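Local atomic coordinates of Rab GDP-dissociation inhibitor (Saccharomyces cerevisiae, PDB entry 2BCG), a protein that inhibits GDP release from Rab GTPases such as Sec4 in the yeast secretory pathway and extracts GDP-bound Ypt7 from vacuolar membranes. Residues Asp81-Leu86 with Pro237-Gly242. Sequence-based numbering, arbitrary orientation.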
loop_
_atom_site.group_PDB
_atom_site.type_symbol
_atom_site.label_atom_id
_atom_site.label_comp_id
_atom_site.label_asym_id
_atom_site.label_seq_id
_atom_site.Cartn_x
_atom_site.Cartn_y
_atom_site.Cartn_z
ATOM N N ASP A 81 7.828 -14.783 -3.516
ATOM C CA ASP A 81 6.591 -14.746 -4.278
ATOM C C ASP A 81 5.334 -14.416 -3.443
ATOM O O ASP A 81 4.240 -14.211 -3.995
ATOM C CB ASP A 81 6.333 -16.115 -4.924
ATOM C CG ASP A 81 7.226 -16.389 -6.123
ATOM O OD1 ASP A 81 7.012 -17.465 -6.750
ATOM O OD2 ASP A 81 8.115 -15.559 -6.431
ATOM N N TRP A 82 5.482 -14.393 -2.126
ATOM C CA TRP A 82 4.317 -14.285 -1.233
ATOM C C TRP A 82 4.295 -12.923 -0.541
ATOM O O TRP A 82 5.283 -12.548 0.097
ATOM C CB TRP A 82 4.348 -15.423 -0.205
ATOM C CG TRP A 82 4.130 -16.788 -0.827
ATOM C CD1 TRP A 82 5.072 -17.578 -1.454
ATOM C CD2 TRP A 82 2.895 -17.493 -0.910
ATOM N NE1 TRP A 82 4.482 -18.729 -1.943
ATOM C CE2 TRP A 82 3.153 -18.725 -1.586
ATOM C CE3 TRP A 82 1.593 -17.231 -0.452
ATOM C CZ2 TRP A 82 2.146 -19.661 -1.828
ATOM C CZ3 TRP A 82 0.596 -18.162 -0.694
ATOM C CH2 TRP A 82 0.874 -19.364 -1.374
ATOM N N ASN A 83 3.163 -12.225 -0.663
ATOM C CA ASN A 83 2.946 -10.926 -0.015
ATOM C C ASN A 83 1.503 -10.983 0.469
ATOM O O ASN A 83 0.580 -10.607 -0.242
ATOM C CB ASN A 83 3.098 -9.771 -1.012
ATOM C CG ASN A 83 4.494 -9.690 -1.577
ATOM O OD1 ASN A 83 5.421 -9.297 -0.870
ATOM N ND2 ASN A 83 4.663 -10.095 -2.846
ATOM N N VAL A 84 1.325 -11.532 1.651
ATOM C CA VAL A 84 0.004 -11.872 2.123
ATOM C C VAL A 84 -0.528 -10.829 3.095
ATOM O O VAL A 84 0.060 -10.631 4.162
ATOM C CB VAL A 84 0.034 -13.248 2.820
ATOM C CG1 VAL A 84 -1.368 -13.626 3.318
ATOM C CG2 VAL A 84 0.669 -14.296 1.911
ATOM N N ASP A 85 -1.622 -10.170 2.711
ATOM C CA ASP A 85 -2.261 -9.169 3.578
ATOM C C ASP A 85 -2.653 -9.808 4.909
ATOM O O ASP A 85 -3.265 -10.894 4.965
ATOM C CB ASP A 85 -3.535 -8.627 2.923
ATOM C CG ASP A 85 -3.278 -7.918 1.615
ATOM O OD1 ASP A 85 -2.155 -7.413 1.377
ATOM O OD2 ASP A 85 -4.242 -7.868 0.813
ATOM N N LEU A 86 -2.350 -9.106 5.996
ATOM C CA LEU A 86 -2.865 -9.534 7.292
ATOM C C LEU A 86 -4.321 -9.086 7.486
ATOM O O LEU A 86 -5.079 -9.724 8.213
ATOM C CB LEU A 86 -1.986 -8.947 8.389
ATOM C CG LEU A 86 -0.511 -9.444 8.422
ATOM C CD1 LEU A 86 0.285 -8.688 9.467
ATOM C CD2 LEU A 86 -0.444 -10.905 8.764
ATOM N N PRO A 237 -3.819 -3.325 -5.085
ATOM C CA PRO A 237 -2.416 -3.089 -5.480
ATOM C C PRO A 237 -1.627 -4.351 -5.818
ATOM O O PRO A 237 -1.663 -5.352 -5.079
ATOM C CB PRO A 237 -1.788 -2.454 -4.232
ATOM C CG PRO A 237 -2.606 -2.978 -3.096
ATOM C CD PRO A 237 -4.019 -3.160 -3.633
ATOM N N MET A 238 -0.846 -4.267 -6.892
ATOM C CA MET A 238 0.137 -5.297 -7.199
ATOM C C MET A 238 1.139 -5.375 -6.039
ATOM O O MET A 238 1.616 -4.331 -5.511
ATOM C CB MET A 238 0.882 -4.940 -8.500
ATOM C CG MET A 238 0.014 -4.880 -9.739
ATOM S SD MET A 238 -0.804 -6.452 -10.083
ATOM C CE MET A 238 0.652 -7.440 -10.478
ATOM N N TYR A 239 1.440 -6.615 -5.661
ATOM C CA TYR A 239 2.310 -6.977 -4.530
ATOM C C TYR A 239 1.699 -6.768 -3.139
ATOM O O TYR A 239 2.377 -6.974 -2.129
ATOM C CB TYR A 239 3.683 -6.296 -4.589
ATOM C CG TYR A 239 4.493 -6.583 -5.807
ATOM C CD1 TYR A 239 5.160 -7.808 -5.994
ATOM C CD2 TYR A 239 4.592 -5.626 -6.794
ATOM C CE1 TYR A 239 5.948 -8.027 -7.144
ATOM C CE2 TYR A 239 5.370 -5.818 -7.913
ATOM C CZ TYR A 239 6.018 -7.016 -8.094
ATOM O OH TYR A 239 6.757 -7.175 -9.220
ATOM N N GLY A 240 0.411 -6.475 -3.103
ATOM C CA GLY A 240 -0.302 -6.496 -1.846
ATOM C C GLY A 240 -0.432 -5.134 -1.179
ATOM O O GLY A 240 0.198 -4.129 -1.580
ATOM N N LEU A 241 -1.288 -5.109 -0.155
ATOM C CA LEU A 241 -1.592 -3.851 0.519
ATOM C C LEU A 241 -0.360 -3.199 1.159
ATOM O O LEU A 241 -0.352 -1.983 1.360
ATOM C CB LEU A 241 -2.697 -4.076 1.560
ATOM C CG LEU A 241 -4.065 -4.475 0.975
ATOM C CD1 LEU A 241 -5.033 -4.776 2.111
ATOM C CD2 LEU A 241 -4.595 -3.361 0.084
ATOM N N GLY A 242 0.653 -3.988 1.506
ATOM C CA GLY A 242 1.876 -3.441 2.114
ATOM C C GLY A 242 2.571 -2.405 1.216
ATOM O O GLY A 242 3.348 -1.583 1.701
#
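The Asp85 carboxylate meets both the backbone N and the side chain of Leu241, and illustrates how one buried carboxylate can hold a loop ahead of a helix. Asp85 CG stands anti to its carbonyl carbon, beside the backbone N, on a side chain that sets out toward the 237-242 loop. Its OD1 accepts a hydrogen bond from Leu241 N at 2.9 Å (N-H...O 157°), met on the syn side and tilted 22° from the carboxylate plane. The Leu241 side chain crosses that of Asp85 at about a right angle, bringing Leu241 CG within 3.4 Å of Asp85 OD2. Ser52 OG also bonds OD1, and Tyr236 OH holds OD2, fixing the rotation of the group. An alanine in place of Asp85 would probably leave Leu241 N without its acceptor and cost the hydroxyls of Ser52 and Tyr236 their carboxylate partner. Two residues earlier, Asn83 CB rests 3.1 Å from Tyr239 O, while Asn83 ND2 lies in plane at the Tyr239 ring edge, 3.9 Å from CD1, with amide and ring planes 86° apart. That ND2 donates to Asn355 O, and Asn83 OD1 bonds a basic side chain of another protein's chain. Between the two pairs, Gly240 closes the type II turn begun at Pro237. Strand 84-85, paired antiparallel with 52-53, faces the loop that leads from strand 234-237 to helix 243-254, a loop in the region interacting with Ypt1, while helix 55-62 and strand 362-369 pack against Val84.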